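Moesin/ezrin/radixin homolog 2 (Drosophila melanogaster, PDB 7EDR) is the fly Merlin, a FERM-domain relative of ezrin, radixin and moesin that probably acts as a membrane-associated scaffold in Hippo growth-control signalling. Local coordinates at residues 244-253 with 284-295. Residues are numbered along the deposited sequence; the frame is centred on the assembly and turned at random.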
ATOM      1  N   GLN C 244       5.933 -19.800 -14.400  1.00 25.96           N
ATOM      2  CA  GLN C 244       5.783 -18.881 -13.289  1.00 25.22           C
ATOM      3  C   GLN C 244       4.623 -19.306 -12.391  1.00 25.48           C
ATOM      4  O   GLN C 244       3.631 -19.864 -12.857  1.00 25.94           O
ATOM      5  CB  GLN C 244       5.572 -17.466 -13.829  1.00 27.47           C
ATOM      6  CG  GLN C 244       6.069 -16.395 -12.873  1.00 31.01           C
ATOM      7  CD  GLN C 244       6.241 -15.054 -13.533  1.00 33.45           C
ATOM      8  OE1 GLN C 244       7.349 -14.681 -13.936  1.00 34.69           O
ATOM      9  NE2 GLN C 244       5.140 -14.320 -13.666  1.00 28.69           N
ATOM     10  N   TRP C 245       4.755 -19.032 -11.083  1.00 25.76           N
ATOM     11  CA  TRP C 245       3.766 -19.509 -10.114  1.00 22.71           C
ATOM     12  C   TRP C 245       2.342 -19.168 -10.524  1.00 24.57           C
ATOM     13  O   TRP C 245       1.421 -19.966 -10.300  1.00 22.56           O
ATOM     14  CB  TRP C 245       4.042 -18.947  -8.712  1.00 22.81           C
ATOM     15  CG  TRP C 245       5.142 -19.662  -8.049  1.00 25.82           C
ATOM     16  CD1 TRP C 245       6.299 -19.122  -7.526  1.00 21.12           C
ATOM     17  CD2 TRP C 245       5.241 -21.078  -7.881  1.00 23.12           C
ATOM     18  NE1 TRP C 245       7.099 -20.134  -7.039  1.00 23.81           N
ATOM     19  CE2 TRP C 245       6.475 -21.339  -7.257  1.00 20.81           C
ATOM     20  CE3 TRP C 245       4.410 -22.154  -8.220  1.00 23.88           C
ATOM     21  CZ2 TRP C 245       6.888 -22.627  -6.948  1.00 22.59           C
ATOM     22  CZ3 TRP C 245       4.817 -23.435  -7.907  1.00 19.88           C
ATOM     23  CH2 TRP C 245       6.047 -23.663  -7.274  1.00 22.20           C
ATOM     24  N   ASN C 246       2.130 -17.990 -11.120  1.00 24.23           N
ATOM     25  CA  ASN C 246       0.763 -17.577 -11.440  1.00 27.69           C
ATOM     26  C   ASN C 246       0.218 -18.233 -12.709  1.00 25.55           C
ATOM     27  O   ASN C 246      -0.958 -18.036 -13.025  1.00 25.70           O
ATOM     28  CB  ASN C 246       0.680 -16.062 -11.577  1.00 25.59           C
ATOM     29  CG  ASN C 246       1.286 -15.570 -12.872  1.00 28.65           C
ATOM     30  OD1 ASN C 246       2.487 -15.697 -13.090  1.00 32.05           O
ATOM     31  ND2 ASN C 246       0.455 -15.014 -13.744  1.00 28.75           N
ATOM     32  N   GLU C 247       1.041 -18.994 -13.436  1.00 26.97           N
ATOM     33  CA  GLU C 247       0.602 -19.857 -14.528  1.00 27.23           C
ATOM     34  C   GLU C 247       0.218 -21.258 -14.064  1.00 27.74           C
ATOM     35  O   GLU C 247      -0.321 -22.031 -14.873  1.00 23.03           O
ATOM     36  CB  GLU C 247       1.705 -19.993 -15.597  1.00 23.53           C
ATOM     37  CG  GLU C 247       2.301 -18.684 -16.061  1.00 27.84           C
ATOM     38  CD  GLU C 247       3.453 -18.859 -17.037  1.00 31.93           C
ATOM     39  OE1 GLU C 247       4.463 -19.518 -16.712  1.00 32.81           O
ATOM     40  OE2 GLU C 247       3.351 -18.313 -18.146  1.00 37.32           O
ATOM     41  N   ILE C 248       0.490 -21.617 -12.802  1.00 23.53           N
ATOM     42  CA  ILE C 248       0.293 -22.987 -12.318  1.00 26.59           C
ATOM     43  C   ILE C 248      -0.963 -23.044 -11.450  1.00 27.05           C
ATOM     44  O   ILE C 248      -1.093 -22.295 -10.472  1.00 24.57           O
ATOM     45  CB  ILE C 248       1.530 -23.489 -11.546  1.00 26.63           C
ATOM     46  CG1 ILE C 248       2.766 -23.455 -12.451  1.00 25.42           C
ATOM     47  CG2 ILE C 248       1.303 -24.900 -11.002  1.00 21.70           C
ATOM     48  CD1 ILE C 248       4.029 -23.857 -11.752  1.00 21.03           C
ATOM     49  N   ARG C 249      -1.883 -23.946 -11.801  1.00 26.95           N
ATOM     50  CA  ARG C 249      -3.166 -24.096 -11.124  1.00 26.91           C
ATOM     51  C   ARG C 249      -3.104 -25.116  -9.985  1.00 31.86           C
ATOM     52  O   ARG C 249      -3.701 -24.901  -8.917  1.00 27.27           O
ATOM     53  CB  ARG C 249      -4.230 -24.492 -12.156  1.00 29.16           C
ATOM     54  CG  ARG C 249      -5.516 -25.124 -11.634  1.00 31.61           C
ATOM     55  CD  ARG C 249      -6.424 -24.094 -11.012  1.00 41.00           C
ATOM     56  NE  ARG C 249      -7.711 -24.646 -10.577  1.00 53.26           N
ATOM     57  CZ  ARG C 249      -8.462 -24.129  -9.595  1.00 49.98           C
ATOM     58  NH1 ARG C 249      -8.052 -23.048  -8.921  1.00 37.46           N
ATOM     59  NH2 ARG C 249      -9.623 -24.705  -9.274  1.00 45.74           N
ATOM     60  N   HIS C 250      -2.365 -26.211 -10.182  1.00 25.76           N
ATOM     61  CA  HIS C 250      -2.418 -27.335  -9.261  1.00 27.52           C
ATOM     62  C   HIS C 250      -1.149 -28.168  -9.406  1.00 28.78           C
ATOM     63  O   HIS C 250      -0.652 -28.366 -10.520  1.00 28.41           O
ATOM     64  CB  HIS C 250      -3.668 -28.189  -9.527  1.00 29.33           C
ATOM     65  CG  HIS C 250      -4.032 -29.096  -8.396  1.00 30.53           C
ATOM     66  ND1 HIS C 250      -3.511 -30.367  -8.261  1.00 31.20           N
ATOM     67  CD2 HIS C 250      -4.856 -28.913  -7.336  1.00 29.90           C
ATOM     68  CE1 HIS C 250      -3.999 -30.927  -7.167  1.00 29.39           C
ATOM     69  NE2 HIS C 250      -4.816 -30.066  -6.587  1.00 25.06           N
ATOM     70  N   VAL C 251      -0.628 -28.650  -8.274  1.00 27.22           N
ATOM     71  CA  VAL C 251       0.567 -29.486  -8.243  1.00 27.71           C
ATOM     72  C   VAL C 251       0.272 -30.696  -7.367  1.00 28.99           C
ATOM     73  O   VAL C 251      -0.214 -30.542  -6.239  1.00 30.02           O
ATOM     74  CB  VAL C 251       1.798 -28.728  -7.703  1.00 29.79           C
ATOM     75  CG1 VAL C 251       2.911 -29.716  -7.332  1.00 31.13           C
ATOM     76  CG2 VAL C 251       2.312 -27.711  -8.713  1.00 24.60           C
ATOM     77  N   SER C 252       0.568 -31.894  -7.878  1.00 30.38           N
ATOM     78  CA  SER C 252       0.316 -33.115  -7.115  1.00 33.10           C
ATOM     79  C   SER C 252       1.230 -34.242  -7.576  1.00 32.10           C
ATOM     80  O   SER C 252       1.756 -34.239  -8.692  1.00 34.70           O
ATOM     81  CB  SER C 252      -1.149 -33.562  -7.219  1.00 31.99           C
ATOM     82  OG  SER C 252      -1.494 -33.909  -8.547  1.00 35.57           O
ATOM     83  N   PHE C 253       1.411 -35.216  -6.690  1.00 33.64           N
ATOM     84  CA  PHE C 253       2.164 -36.415  -7.017  1.00 39.45           C
ATOM     85  C   PHE C 253       1.400 -37.627  -6.499  1.00 39.59           C
ATOM     86  O   PHE C 253       0.692 -37.555  -5.484  1.00 34.06           O
ATOM     87  CB  PHE C 253       3.602 -36.396  -6.431  1.00 33.40           C
ATOM     88  CG  PHE C 253       3.646 -36.600  -4.944  1.00 36.75           C
ATOM     89  CD1 PHE C 253       3.617 -35.510  -4.082  1.00 35.30           C
ATOM     90  CD2 PHE C 253       3.700 -37.878  -4.403  1.00 37.54           C
ATOM     91  CE1 PHE C 253       3.640 -35.686  -2.707  1.00 34.23           C
ATOM     92  CE2 PHE C 253       3.718 -38.063  -3.032  1.00 41.47           C
ATOM     93  CZ  PHE C 253       3.691 -36.963  -2.180  1.00 38.30           C
ATOM     94  N   LEU C 284       6.406 -30.740  -2.850  1.00 32.77           N
ATOM     95  CA  LEU C 284       5.053 -30.220  -2.712  1.00 30.39           C
ATOM     96  C   LEU C 284       5.005 -29.076  -1.717  1.00 29.38           C
ATOM     97  O   LEU C 284       4.390 -28.036  -1.992  1.00 24.23           O
ATOM     98  CB  LEU C 284       4.112 -31.337  -2.279  1.00 33.82           C
ATOM     99  CG  LEU C 284       2.648 -30.910  -2.216  1.00 37.35           C
ATOM    100  CD1 LEU C 284       2.158 -30.514  -3.610  1.00 29.36           C
ATOM    101  CD2 LEU C 284       1.792 -32.026  -1.604  1.00 35.66           C
ATOM    102  N   ASP C 285       5.664 -29.244  -0.559  1.00 26.45           N
ATOM    103  CA  ASP C 285       5.721 -28.166   0.430  1.00 30.50           C
ATOM    104  C   ASP C 285       6.445 -26.935  -0.116  1.00 24.64           C
ATOM    105  O   ASP C 285       6.002 -25.800   0.097  1.00 26.28           O
ATOM    106  CB  ASP C 285       6.394 -28.643   1.718  1.00 33.42           C
ATOM    107  CG  ASP C 285       5.583 -29.716   2.449  1.00 46.05           C
ATOM    108  OD1 ASP C 285       4.391 -29.914   2.100  1.00 47.66           O
ATOM    109  OD2 ASP C 285       6.138 -30.365   3.376  1.00 45.59           O
ATOM    110  N   LEU C 286       7.556 -27.139  -0.814  1.00 22.81           N
ATOM    111  CA  LEU C 286       8.300 -26.018  -1.376  1.00 24.35           C
ATOM    112  C   LEU C 286       7.461 -25.240  -2.397  1.00 24.49           C
ATOM    113  O   LEU C 286       7.524 -23.999  -2.446  1.00 21.14           O
ATOM    114  CB  LEU C 286       9.593 -26.535  -2.010  1.00 21.43           C
ATOM    115  CG  LEU C 286      10.969 -26.337  -1.352  1.00 26.95           C
ATOM    116  CD1 LEU C 286      10.944 -25.480  -0.104  1.00 21.24           C
ATOM    117  CD2 LEU C 286      11.672 -27.658  -1.103  1.00 26.75           C
ATOM    118  N   CYS C 287       6.663 -25.954  -3.213  1.00 21.90           N
ATOM    119  CA  CYS C 287       5.812 -25.319  -4.225  1.00 19.59           C
ATOM    120  C   CYS C 287       4.694 -24.511  -3.582  1.00 25.38           C
ATOM    121  O   CYS C 287       4.395 -23.386  -4.008  1.00 24.95           O
ATOM    122  CB  CYS C 287       5.202 -26.374  -5.147  1.00 18.82           C
ATOM    123  SG  CYS C 287       6.308 -27.164  -6.365  1.00 25.78           S
ATOM    124  N   LYS C 288       4.033 -25.094  -2.581  1.00 20.96           N
ATOM    125  CA  LYS C 288       2.927 -24.410  -1.929  1.00 24.81           C
ATOM    126  C   LYS C 288       3.425 -23.183  -1.179  1.00 27.66           C
ATOM    127  O   LYS C 288       2.862 -22.090  -1.319  1.00 29.86           O
ATOM    128  CB  LYS C 288       2.200 -25.379  -0.991  1.00 29.56           C
ATOM    129  CG  LYS C 288       1.042 -24.774  -0.204  1.00 33.08           C
ATOM    130  CD  LYS C 288      -0.038 -24.195  -1.124  1.00 36.20           C
ATOM    131  CE  LYS C 288      -1.099 -23.469  -0.298  1.00 41.53           C
ATOM    132  NZ  LYS C 288      -2.426 -23.435  -0.979  1.00 40.21           N
ATOM    133  N   GLY C 289       4.488 -23.348  -0.383  1.00 24.27           N
ATOM    134  CA  GLY C 289       5.058 -22.212   0.326  1.00 21.60           C
ATOM    135  C   GLY C 289       5.496 -21.096  -0.601  1.00 22.52           C
ATOM    136  O   GLY C 289       5.156 -19.926  -0.385  1.00 22.90           O
ATOM    137  N   ASN C 290       6.242 -21.444  -1.665  1.00 18.50           N
ATOM    138  CA  ASN C 290       6.733 -20.420  -2.583  1.00 20.47           C
ATOM    139  C   ASN C 290       5.584 -19.741  -3.316  1.00 22.48           C
ATOM    140  O   ASN C 290       5.614 -18.523  -3.530  1.00 19.54           O
ATOM    141  CB  ASN C 290       7.731 -21.020  -3.575  1.00 20.26           C
ATOM    142  CG  ASN C 290       9.165 -20.997  -3.047  1.00 18.53           C
ATOM    143  OD1 ASN C 290       9.785 -19.930  -2.923  1.00 19.40           O
ATOM    144  ND2 ASN C 290       9.698 -22.176  -2.739  1.00 16.46           N
ATOM    145  N   HIS C 291       4.548 -20.508  -3.682  1.00 24.06           N
ATOM    146  CA  HIS C 291       3.373 -19.907  -4.307  1.00 20.40           C
ATOM    147  C   HIS C 291       2.633 -18.976  -3.348  1.00 24.76           C
ATOM    148  O   HIS C 291       2.217 -17.876  -3.752  1.00 22.20           O
ATOM    149  CB  HIS C 291       2.433 -20.987  -4.823  1.00 22.34           C
ATOM    150  CG  HIS C 291       1.217 -20.426  -5.478  1.00 22.41           C
ATOM    151  ND1 HIS C 291       0.122 -19.991  -4.763  1.00 20.86           N
ATOM    152  CD2 HIS C 291       0.947 -20.171  -6.780  1.00 25.22           C
ATOM    153  CE1 HIS C 291      -0.778 -19.510  -5.600  1.00 24.76           C
ATOM    154  NE2 HIS C 291      -0.302 -19.608  -6.830  1.00 23.56           N
ATOM    155  N   ASP C 292       2.460 -19.395  -2.079  1.00 19.89           N
ATOM    156  CA  ASP C 292       1.860 -18.522  -1.071  1.00 21.82           C
ATOM    157  C   ASP C 292       2.560 -17.173  -1.018  1.00 22.72           C
ATOM    158  O   ASP C 292       1.908 -16.123  -1.015  1.00 21.09           O
ATOM    159  CB  ASP C 292       1.920 -19.152   0.325  1.00 28.08           C
ATOM    160  CG  ASP C 292       0.929 -20.296   0.526  1.00 37.38           C
ATOM    161  OD1 ASP C 292      -0.097 -20.378  -0.189  1.00 36.46           O
ATOM    162  OD2 ASP C 292       1.186 -21.116   1.442  1.00 47.33           O
ATOM    163  N   LEU C 293       3.896 -17.182  -0.941  1.00 19.27           N
ATOM    164  CA  LEU C 293       4.606 -15.920  -0.775  1.00 19.69           C
ATOM    165  C   LEU C 293       4.604 -15.131  -2.061  1.00 20.53           C
ATOM    166  O   LEU C 293       4.629 -13.898  -2.021  1.00 20.56           O
ATOM    167  CB  LEU C 293       6.048 -16.138  -0.313  1.00 15.81           C
ATOM    168  CG  LEU C 293       6.143 -16.676   1.102  1.00 19.90           C
ATOM    169  CD1 LEU C 293       7.548 -17.075   1.446  1.00 19.95           C
ATOM    170  CD2 LEU C 293       5.668 -15.615   2.050  1.00 24.56           C
ATOM    171  N   TYR C 294       4.582 -15.829  -3.201  1.00 18.43           N
ATOM    172  CA  TYR C 294       4.519 -15.148  -4.487  1.00 20.27           C
ATOM    173  C   TYR C 294       3.313 -14.208  -4.547  1.00 19.25           C
ATOM    174  O   TYR C 294       3.436 -13.048  -4.963  1.00 17.78           O
ATOM    175  CB  TYR C 294       4.474 -16.185  -5.620  1.00 18.55           C
ATOM    176  CG  TYR C 294       4.514 -15.588  -7.004  1.00 19.63           C
ATOM    177  CD1 TYR C 294       3.341 -15.208  -7.663  1.00 19.73           C
ATOM    178  CD2 TYR C 294       5.736 -15.380  -7.654  1.00 22.78           C
ATOM    179  CE1 TYR C 294       3.378 -14.645  -8.938  1.00 20.99           C
ATOM    180  CE2 TYR C 294       5.789 -14.819  -8.925  1.00 20.55           C
ATOM    181  CZ  TYR C 294       4.610 -14.452  -9.566  1.00 23.60           C
ATOM    182  OH  TYR C 294       4.679 -13.895 -10.833  1.00 25.24           O
ATOM    183  N   MET C 295       2.141 -14.690  -4.116  1.00 18.18           N
ATOM    184  CA  MET C 295       0.944 -13.855  -4.096  1.00 20.88           C
ATOM    185  C   MET C 295       0.975 -12.839  -2.960  1.00 22.07           C
ATOM    186  O   MET C 295       0.552 -11.696  -3.150  1.00 19.19           O
ATOM    187  CB  MET C 295      -0.304 -14.725  -3.981  1.00 21.83           C
ATOM    188  CG  MET C 295      -0.506 -15.678  -5.139  1.00 26.47           C
ATOM    189  SD  MET C 295      -0.756 -14.807  -6.704  1.00 26.78           S
ATOM    190  CE  MET C 295      -1.225 -16.215  -7.718  1.00 27.56           C
TER
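Trp-245 lies with one indole face on the backbone of helix 277-297, the long C-terminal helix that packs against the β-sheets in the PH-like lobe of the FERM domain. With CG anti to its carbonyl carbon (chi1 -78°), the ring reaches along the helix from Tyr-294 to Cys-287; His-291 N sits 4.1 Å above the ring plane, over its centre. Trp-245 CH2 lies 3.5 Å from Cys-287 CB, and the compact, polarisable SG lies at the indole edge, a sulfur-aromatic contact. A broad, flat residue suits this buried place, and its one polar side-chain atom, NE1, is satisfied by the carbonyl O of Thr-224. On the Tyr-294 side, the Trp-245 methylene CB makes a CH-pi contact over the Tyr-294 face, 4.0 Å from the ring centroid, and the five-membered ring turns its edge toward the Tyr-294 face in an offset edge-to-face pair, planes 66° apart.

Packing thins along strand 248-253, nearly antiparallel to the helix. Beta-branched Val-251 suits an extended strand, and its CG1 meets Leu-284 CD1 at 3.9 Å; Phe-253, partly exposed, meets Leu-284 CD2 only obliquely. Along the polar margin beyond Tyr-294, Gln-244 OE1 is hydrogen-bonded to a basic side chain, and Asn-246 ND2 to an aromatic one, of another protein's chain. Between these amides, Gln-244 NE2 donates to Asn-246 OD1 at 3.0 Å, nearly straight at 164°.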